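Local coordinates for GCN5-related N-acetyltransferase (Kribbella flavida, PDB 4IUS), which probably transfers an acyl group, most likely acetyl from acetyl-CoA, to a substrate that is not established, as a member of the GCN5-related N-acetyltransferase family, at residues A27-G32 / P60-T65; S43-A48 / R75-E80; S102-L107 / A247-D252. The protein carries 1 engineered substitution. One frame throughout, in Å; residues are numbered along the deposited sequence. Where two conformers were deposited one is given.

Interaction 1 of 3, residues A27-G32 / P60-T65; sequences AGPLVG and PWALET
Ala-27 and Trp-61 meet where the tip of a beta hairpin leans on a helix: 27-30 is a type II' turn joining strands 22-27 and 30-35, and helix 59-71 packs against it. The tight part centres on Ala-62. Its CB sits 3.2 Å from the carbonyl O of Ala-27 and 3.9 Å from Ala-27 CB; the CA atoms of Ala-27 and Ala-62 are 4.8 Å apart, with only small side chains at this point. From the far end of the turn, Leu-30 extends CD1 to 3.9 Å from Ala-62 CB and on toward the backbone of Leu-63. The buried Leu-30 side chain also meets Ile-66 and, from helix 89-95, Leu-89 and Leu-93. No hydrogen bond crosses the contact, so apolar packing carries it.

The solvent side is the exposed Trp-61, which touches the turn only through the outer corner of its indole, CZ3 and CH2. CH2 lies 3.7 Å from Ala-27 CB, and Gly-28 N stands at the ring edge, near its plane. Thr-65 OG1 stands over one face of that indole, toward its rim, and hydrogen-bonds to Trp-61 O at 2.8 Å, while Thr-65 N reaches the same oxygen from the opposite face of the carbonyl plane.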
loop_
_atom_site.group_PDB
_atom_site.type_symbol
_atom_site.label_atom_id
_atom_site.label_comp_id
_atom_site.label_asym_id
_atom_site.label_seq_id
_atom_site.Cartn_x
_atom_site.Cartn_y
_atom_site.Cartn_z
ATOM N N ALA A 27 1.770 0.142 22.112
ATOM C CA ALA A 27 0.891 0.462 23.264
ATOM C C ALA A 27 -0.343 -0.427 23.123
ATOM O O ALA A 27 -1.274 -0.091 22.379
ATOM C CB ALA A 27 0.528 1.943 23.292
ATOM N N GLY A 28 -0.337 -1.544 23.837
ATOM C CA GLY A 28 -1.494 -2.424 23.791
ATOM C C GLY A 28 -1.808 -2.885 22.377
ATOM O O GLY A 28 -0.937 -3.420 21.719
ATOM N N PRO A 29 -3.040 -2.664 21.908
ATOM C CA PRO A 29 -3.369 -3.181 20.607
ATOM C C PRO A 29 -2.933 -2.318 19.453
ATOM O O PRO A 29 -3.220 -2.665 18.319
ATOM C CB PRO A 29 -4.890 -3.252 20.655
ATOM C CG PRO A 29 -5.252 -2.098 21.519
ATOM C CD PRO A 29 -4.217 -2.055 22.578
ATOM N N LEU A 30 -2.241 -1.208 19.719
ATOM C CA LEU A 30 -1.807 -0.299 18.648
ATOM C C LEU A 30 -0.285 -0.198 18.639
ATOM O O LEU A 30 0.362 -0.319 19.681
ATOM C CB LEU A 30 -2.354 1.110 18.888
ATOM C CG LEU A 30 -3.857 1.228 18.997
ATOM C CD1 LEU A 30 -4.215 2.650 19.363
ATOM C CD2 LEU A 30 -4.499 0.762 17.723
ATOM N N VAL A 31 0.262 0.095 17.461
ATOM C CA VAL A 31 1.669 0.447 17.372
ATOM C C VAL A 31 1.810 1.677 16.500
ATOM O O VAL A 31 1.328 1.726 15.363
ATOM C CB VAL A 31 2.584 -0.701 16.878
ATOM C CG1 VAL A 31 2.153 -1.288 15.538
ATOM C CG2 VAL A 31 4.054 -0.276 16.894
ATOM N N GLY A 32 2.456 2.686 17.064
ATOM C CA GLY A 32 2.823 3.877 16.295
ATOM C C GLY A 32 4.154 3.658 15.623
ATOM O O GLY A 32 5.063 3.065 16.191
ATOM N N PRO A 60 -8.034 3.981 24.933
ATOM C CA PRO A 60 -7.774 5.395 25.225
ATOM C C PRO A 60 -6.321 5.674 25.631
ATOM O O PRO A 60 -5.674 6.560 25.077
ATOM C CB PRO A 60 -8.737 5.693 26.357
ATOM C CG PRO A 60 -9.871 4.750 26.108
ATOM C CD PRO A 60 -9.253 3.479 25.599
ATOM N N TRP A 61 -5.785 4.894 26.548
ATOM C CA TRP A 61 -4.394 5.029 26.965
ATOM C C TRP A 61 -3.456 4.758 25.794
ATOM O O TRP A 61 -2.457 5.439 25.630
ATOM C CB TRP A 61 -4.137 4.058 28.117
ATOM C CG TRP A 61 -2.685 3.738 28.297
ATOM C CD1 TRP A 61 -1.715 4.488 28.964
ATOM C CD2 TRP A 61 -1.983 2.649 27.692
ATOM N NE1 TRP A 61 -0.493 3.879 28.827
ATOM C CE2 TRP A 61 -0.608 2.783 28.053
ATOM C CE3 TRP A 61 -2.364 1.578 26.908
ATOM C CZ2 TRP A 61 0.345 1.896 27.602
ATOM C CZ3 TRP A 61 -1.407 0.697 26.473
ATOM C CH2 TRP A 61 -0.080 0.849 26.826
ATOM N N ALA A 62 -3.757 3.746 24.995
ATOM C CA ALA A 62 -2.871 3.426 23.871
ATOM C C ALA A 62 -2.786 4.596 22.876
ATOM O O ALA A 62 -1.706 4.957 22.388
ATOM C CB ALA A 62 -3.371 2.147 23.176
ATOM N N LEU A 63 -3.934 5.129 22.522
ATOM C CA LEU A 63 -3.995 6.216 21.609
ATOM C C LEU A 63 -3.288 7.457 22.163
ATOM O O LEU A 63 -2.606 8.148 21.417
ATOM C CB LEU A 63 -5.463 6.438 21.208
ATOM C CG LEU A 63 -5.744 7.444 20.132
ATOM C CD1 LEU A 63 -5.016 7.116 18.838
ATOM C CD2 LEU A 63 -7.224 7.474 19.864
ATOM N N GLU A 64 -3.507 7.774 23.428
ATOM C CA GLU A 64 -2.808 8.916 23.981
ATOM C C GLU A 64 -1.313 8.711 24.029
ATOM O O GLU A 64 -0.573 9.665 23.794
ATOM C CB GLU A 64 -3.355 9.241 25.358
ATOM C CG GLU A 64 -4.793 9.707 25.345
ATOM C CD GLU A 64 -4.986 10.911 24.451
ATOM O OE1 GLU A 64 -4.159 11.829 24.549
ATOM O OE2 GLU A 64 -5.910 10.910 23.608
ATOM N N THR A 65 -0.870 7.498 24.290
ATOM C CA THR A 65 0.542 7.193 24.292
ATOM C C THR A 65 1.165 7.460 22.904
ATOM O O THR A 65 2.226 8.070 22.759
ATOM C CB THR A 65 0.781 5.740 24.725
ATOM O OG1 THR A 65 0.299 5.576 26.063
ATOM C CG2 THR A 65 2.250 5.341 24.655
#

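Interaction 2 of 3, residues S43-A48 / R75-E80; sequences SRAVAA and RWLSAE
Arg-44 and Glu-80, the latter in the modelled conformer of two, lie with their charged ends stacked, guanidinium and carboxylate planes only 10° apart. Glu-80 OE2 sits 3.7 Å above the centre of the guanidinium, and OE1 is 3.6 Å from Arg-44 NH1. The salt bridge is therefore long and made face to face, with charge as the attraction and no N-H aimed at the oxygen. A bend at chi3 (63°) turns Arg-44 NE back from a straight course. The guanidinium spends its N-H groups elsewhere: NE gives one to a water that also bonds Ser-78 OG, NH1 meets Asp-148 in a second salt bridge, and NH2 bonds Thr-147 O.

Toward the start of both segments, Arg-75 stretches out from CG to NE and brings NH1 to Ser-43 OG, a weak bond; the firmer ties are Ser-43 OG to His-35 N, Arg-75 NH1 to His-35 O and Arg-75 NE to Asp-38. Another water links Ser-43 O, Trp-76 O and Ser-78 OG. Ala-45 CB packs 4.0 Å from Leu-77 CD1; the Leu-77 side chain also meets Leu-63, Ile-66 and Phe-70 of helix 59-71.

The backbones clasp at Ala-45: its N reaches Ser-78 O at 2.9 Å, and its O receives Glu-80 N at 3.0 Å. Beyond this a water spans Ala-47 N and Glu-80 O. A single bridge between strands running roughly the same way, 32° apart, this is a short parallel beta pairing that joins the edge of the N-terminal antiparallel sheet to the edge of the large mixed sheet.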
loop_
_atom_site.group_PDB
_atom_site.type_symbol
_atom_site.label_atom_id
_atom_site.label_comp_id
_atom_site.label_asym_id
_atom_site.label_seq_id
_atom_site.Cartn_x
_atom_site.Cartn_y
_atom_site.Cartn_z
ATOM N N SER A 43 4.629 8.276 8.661
ATOM C CA SER A 43 4.417 7.894 10.047
ATOM C C SER A 43 2.930 7.643 10.280
ATOM O O SER A 43 2.124 8.453 9.895
ATOM C CB SER A 43 4.939 8.950 10.997
ATOM O OG SER A 43 6.351 9.138 10.856
ATOM N N ARG A 44 2.574 6.524 10.918
ATOM C CA ARG A 44 1.173 6.180 11.138
ATOM C C ARG A 44 1.116 5.132 12.220
ATOM O O ARG A 44 2.142 4.540 12.604
ATOM C CB ARG A 44 0.517 5.633 9.862
ATOM C CG ARG A 44 1.037 4.294 9.437
ATOM C CD ARG A 44 0.329 3.719 8.223
ATOM N NE ARG A 44 0.561 4.596 7.081
ATOM C CZ ARG A 44 1.020 4.216 5.891
ATOM N NH1 ARG A 44 1.185 2.930 5.602
ATOM N NH2 ARG A 44 1.204 5.145 4.941
ATOM N N ALA A 45 -0.094 4.899 12.718
ATOM C CA ALA A 45 -0.360 3.765 13.598
ATOM C C ALA A 45 -1.042 2.632 12.830
ATOM O O ALA A 45 -1.831 2.903 11.906
ATOM C CB ALA A 45 -1.179 4.167 14.794
ATOM N N VAL A 46 -0.773 1.404 13.258
ATOM C CA VAL A 46 -1.462 0.223 12.757
ATOM C C VAL A 46 -1.765 -0.697 13.953
ATOM O O VAL A 46 -1.372 -0.393 15.096
ATOM C CB VAL A 46 -0.656 -0.509 11.639
ATOM C CG1 VAL A 46 -0.330 0.444 10.466
ATOM C CG2 VAL A 46 0.596 -1.158 12.221
ATOM N N ALA A 47 -2.491 -1.790 13.700
ATOM C CA ALA A 47 -2.736 -2.754 14.763
ATOM C C ALA A 47 -1.443 -3.464 15.154
ATOM O O ALA A 47 -0.697 -3.910 14.302
ATOM C CB ALA A 47 -3.728 -3.808 14.330
ATOM N N ALA A 48 -1.189 -3.550 16.445
ATOM C CA ALA A 48 -0.003 -4.232 16.937
ATOM C C ALA A 48 -0.033 -5.723 16.728
ATOM O O ALA A 48 1.031 -6.319 16.577
ATOM C CB ALA A 48 0.166 -3.917 18.433
ATOM N N ARG A 75 4.333 15.774 14.575
ATOM C CA ARG A 75 3.676 14.997 13.549
ATOM C C ARG A 75 2.219 14.711 13.871
ATOM O O ARG A 75 1.849 14.497 15.035
ATOM C CB ARG A 75 4.419 13.713 13.317
ATOM C CG ARG A 75 5.761 13.974 12.701
ATOM C CD ARG A 75 6.514 12.709 12.440
ATOM N NE ARG A 75 7.916 12.990 12.125
ATOM C CZ ARG A 75 8.819 12.046 12.015
ATOM N NH1 ARG A 75 8.463 10.767 12.109
ATOM N NH2 ARG A 75 10.078 12.369 11.805
ATOM N N TRP A 76 1.433 14.672 12.817
ATOM C CA TRP A 76 0.013 14.363 12.909
ATOM C C TRP A 76 -0.242 12.877 12.746
ATOM O O TRP A 76 0.330 12.236 11.867
ATOM C CB TRP A 76 -0.706 15.170 11.848
ATOM C CG TRP A 76 -2.162 14.887 11.692
ATOM C CD1 TRP A 76 -3.190 15.389 12.436
ATOM C CD2 TRP A 76 -2.773 14.041 10.696
ATOM N NE1 TRP A 76 -4.390 14.917 11.974
ATOM C CE2 TRP A 76 -4.185 14.101 10.923
ATOM C CE3 TRP A 76 -2.297 13.259 9.655
ATOM C CZ2 TRP A 76 -5.094 13.400 10.146
ATOM C CZ3 TRP A 76 -3.209 12.605 8.841
ATOM C CH2 TRP A 76 -4.590 12.674 9.085
ATOM N N LEU A 77 -1.139 12.350 13.555
ATOM C CA LEU A 77 -1.425 10.909 13.556
ATOM C C LEU A 77 -2.563 10.506 12.600
ATOM O O LEU A 77 -3.636 11.084 12.586
ATOM C CB LEU A 77 -1.817 10.489 14.958
ATOM C CG LEU A 77 -2.122 9.003 15.151
ATOM C CD1 LEU A 77 -0.878 8.178 14.931
ATOM C CD2 LEU A 77 -2.663 8.788 16.552
ATOM N N SER A 78 -2.289 9.497 11.795
ATOM C CA SER A 78 -3.272 8.720 11.038
ATOM C C SER A 78 -3.050 7.286 11.377
ATOM O O SER A 78 -2.016 6.902 11.903
ATOM C CB SER A 78 -3.167 8.938 9.525
ATOM O OG SER A 78 -1.916 8.610 9.036
ATOM N N ALA A 79 -4.043 6.456 11.064
ATOM C CA ALA A 79 -3.987 5.048 11.333
ATOM C C ALA A 79 -4.544 4.274 10.140
ATOM O O ALA A 79 -5.478 4.768 9.462
ATOM C CB ALA A 79 -4.791 4.693 12.587
ATOM N N GLU A 80 -3.998 3.110 9.892
ATOM C CA GLU A 80 -4.497 2.224 8.839
ATOM C C GLU A 80 -4.714 0.849 9.450
ATOM O O GLU A 80 -3.789 0.287 10.020
ATOM C CB GLU A 80 -3.534 2.120 7.667
ATOM C CG GLU A 80 -3.367 3.385 6.836
ATOM C CD GLU A 80 -2.653 3.100 5.492
ATOM O OE1 GLU A 80 -2.269 1.926 5.222
ATOM O OE2 GLU A 80 -2.509 4.050 4.708
HETATM O O HOH W 1 0.044 10.331 9.674
HETATM O O HOH W 2 -0.989 7.161 6.695
HETATM O O HOH W 3 -3.334 -2.786 11.025
#

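Interaction 3 of 3, residues S102-L107 / A247-D252; sequences SRPPLL and AVHLGD
Ser-102 and His-249 form an antiparallel hydrogen-bonded pair, their CA atoms 5.4 Å apart. His-249 N bonds Ser-102 O at 3.0 Å. Farther along, Ala-247 N bonds Pro-104 O at 2.9 Å. Pro-104 has no N-H to give to Ala-247 O; Arg-103 instead turns its CA to that oxygen in a CA-H...O contact of 3.0 Å. The ladder is thus irregular where strand 99-109 is broken.

Pro-104 CG stands over one face of the His-249 imidazole, toward the rim, in a CH-pi contact 4.0 Å from the ring centroid and 16° off the normal; the two side chains cross at a slant. Ser-102 OG approaches the same histidine, 3.5 Å from its CB. Both side chains find their polar partner in the C-terminal residue: Ser-102 OG bonds Arg-261 OXT and His-249 ND1 bonds Arg-261 O. Two hydrogen bonds thus tie the C-terminal carboxylate of Arg-261 to this pair. Ala-247 CB is packed between Pro-104 CD and Leu-106 CD2, the latter 3.7 Å away. In the modelled conformer, Arg-103 CG runs beside Val-248 CG1, while the end of the arginine leads away.

This is an antiparallel pairing in the large mixed sheet, where 242-251, the last strand of the chain, lies between 78-82 and 99-109 and so reaches back to strands from the N-terminal part.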
loop_
_atom_site.group_PDB
_atom_site.type_symbol
_atom_site.label_atom_id
_atom_site.label_comp_id
_atom_site.label_asym_id
_atom_site.label_seq_id
_atom_site.Cartn_x
_atom_site.Cartn_y
_atom_site.Cartn_z
ATOM N N SER A 102 -12.013 6.843 4.934
ATOM C CA SER A 102 -12.305 5.915 3.851
ATOM C C SER A 102 -12.182 4.491 4.340
ATOM O O SER A 102 -11.486 4.233 5.323
ATOM C CB SER A 102 -11.364 6.111 2.692
ATOM O OG SER A 102 -10.039 5.804 3.059
ATOM N N ARG A 103 -12.827 3.589 3.601
ATOM C CA ARG A 103 -12.724 2.154 3.806
ATOM C C ARG A 103 -12.435 1.524 2.471
ATOM O O ARG A 103 -13.283 0.867 1.857
ATOM C CB ARG A 103 -13.977 1.564 4.432
ATOM C CG ARG A 103 -14.120 1.949 5.891
ATOM C CD ARG A 103 -15.406 1.426 6.504
ATOM N NE ARG A 103 -16.567 2.110 5.951
ATOM C CZ ARG A 103 -17.841 1.725 6.152
ATOM N NH1 ARG A 103 -18.126 0.646 6.878
ATOM N NH2 ARG A 103 -18.832 2.414 5.609
ATOM N N PRO A 104 -11.226 1.706 1.983
ATOM C CA PRO A 104 -10.947 1.171 0.637
ATOM C C PRO A 104 -10.876 -0.344 0.612
ATOM O O PRO A 104 -10.437 -0.982 1.563
ATOM C CB PRO A 104 -9.607 1.774 0.291
ATOM C CG PRO A 104 -9.113 2.500 1.470
ATOM C CD PRO A 104 -10.095 2.444 2.556
ATOM N N PRO A 105 -11.241 -0.938 -0.522
ATOM C CA PRO A 105 -11.170 -2.376 -0.620
ATOM C C PRO A 105 -9.746 -2.838 -0.839
ATOM O O PRO A 105 -8.987 -2.179 -1.569
ATOM C CB PRO A 105 -12.073 -2.673 -1.823
ATOM C CG PRO A 105 -11.900 -1.449 -2.679
ATOM C CD PRO A 105 -11.760 -0.315 -1.716
ATOM N N LEU A 106 -9.422 -3.996 -0.297
ATOM C CA LEU A 106 -8.165 -4.646 -0.575
ATOM C C LEU A 106 -8.456 -5.820 -1.499
ATOM O O LEU A 106 -9.207 -6.734 -1.149
ATOM C CB LEU A 106 -7.468 -5.146 0.688
ATOM C CG LEU A 106 -7.108 -4.103 1.730
ATOM C CD1 LEU A 106 -6.118 -4.753 2.701
ATOM C CD2 LEU A 106 -6.523 -2.839 1.087
ATOM N N LEU A 107 -7.875 -5.751 -2.687
ATOM C CA LEU A 107 -8.005 -6.763 -3.719
ATOM C C LEU A 107 -6.738 -7.601 -3.725
ATOM O O LEU A 107 -5.655 -7.086 -3.469
ATOM C CB LEU A 107 -8.186 -6.152 -5.090
ATOM C CG LEU A 107 -9.268 -5.047 -5.290
ATOM C CD1 LEU A 107 -9.371 -4.628 -6.769
ATOM C CD2 LEU A 107 -10.599 -5.344 -4.685
ATOM N N ALA A 247 -9.823 -2.227 4.059
ATOM C CA ALA A 247 -8.951 -1.322 4.782
ATOM C C ALA A 247 -9.798 -0.241 5.436
ATOM O O ALA A 247 -10.929 0.029 5.022
ATOM C CB ALA A 247 -7.925 -0.723 3.821
ATOM N N VAL A 248 -9.246 0.367 6.464
ATOM C CA VAL A 248 -9.892 1.497 7.133
ATOM C C VAL A 248 -8.800 2.542 7.375
ATOM O O VAL A 248 -7.778 2.218 7.939
ATOM C CB VAL A 248 -10.485 1.097 8.498
ATOM C CG1 VAL A 248 -11.348 2.270 8.978
ATOM C CG2 VAL A 248 -11.375 -0.170 8.386
ATOM N N HIS A 249 -9.004 3.749 6.864
ATOM C CA HIS A 249 -8.041 4.846 6.990
ATOM C C HIS A 249 -8.661 5.884 7.890
ATOM O O HIS A 249 -9.743 6.388 7.620
ATOM C CB HIS A 249 -7.723 5.456 5.620
ATOM C CG HIS A 249 -6.987 4.533 4.698
ATOM N ND1 HIS A 249 -6.533 4.933 3.489
ATOM C CD2 HIS A 249 -6.521 3.248 4.884
ATOM C CE1 HIS A 249 -5.889 3.903 2.903
ATOM N NE2 HIS A 249 -5.880 2.874 3.745
ATOM N N LEU A 250 -7.981 6.179 8.986
ATOM C CA LEU A 250 -8.422 7.098 10.024
ATOM C C LEU A 250 -7.436 8.240 10.213
ATOM O O LEU A 250 -6.225 8.038 10.109
ATOM C CB LEU A 250 -8.553 6.377 11.377
ATOM C CG LEU A 250 -9.439 5.126 11.393
ATOM C CD1 LEU A 250 -8.666 3.808 11.274
ATOM C CD2 LEU A 250 -10.284 5.148 12.671
ATOM N N GLY A 251 -7.959 9.408 10.545
ATOM C CA GLY A 251 -7.116 10.513 10.897
ATOM C C GLY A 251 -7.514 11.195 12.202
ATOM O O GLY A 251 -8.681 11.231 12.560
ATOM N N ASP A 252 -6.540 11.788 12.873
ATOM C CA ASP A 252 -6.785 12.658 14.012
ATOM C C ASP A 252 -7.347 13.995 13.541
ATOM O O ASP A 252 -7.309 14.356 12.357
ATOM C CB ASP A 252 -5.519 12.871 14.827
ATOM C CG ASP A 252 -5.459 12.040 16.069
ATOM O OD1 ASP A 252 -6.278 11.143 16.268
ATOM O OD2 ASP A 252 -4.503 12.265 16.846
#

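Overall arrangement
Interactions 1 and 2 lie about 10 Å apart between centres and touch directly: strand 30-35 pairs with 44-47 through backbone bonds of Pro-29 to Ala-48 and Val-31 to Val-46. Along the chain their segments alternate; helix 59-71 follows strand 44-47 and precedes 78-82. Interactions 2 and 3 are about 12 Å apart between centres, and strands 78-82 and 242-251 are neighbours, tied by Ala-79 N to Leu-250 O. Interactions 1 and 3, about 19 Å apart between centres, do not touch. The three contacts thus run from hairpin and helix, through a parallel strand pair, into the large mixed sheet, connecting the N-terminal part with the last strand of the chain.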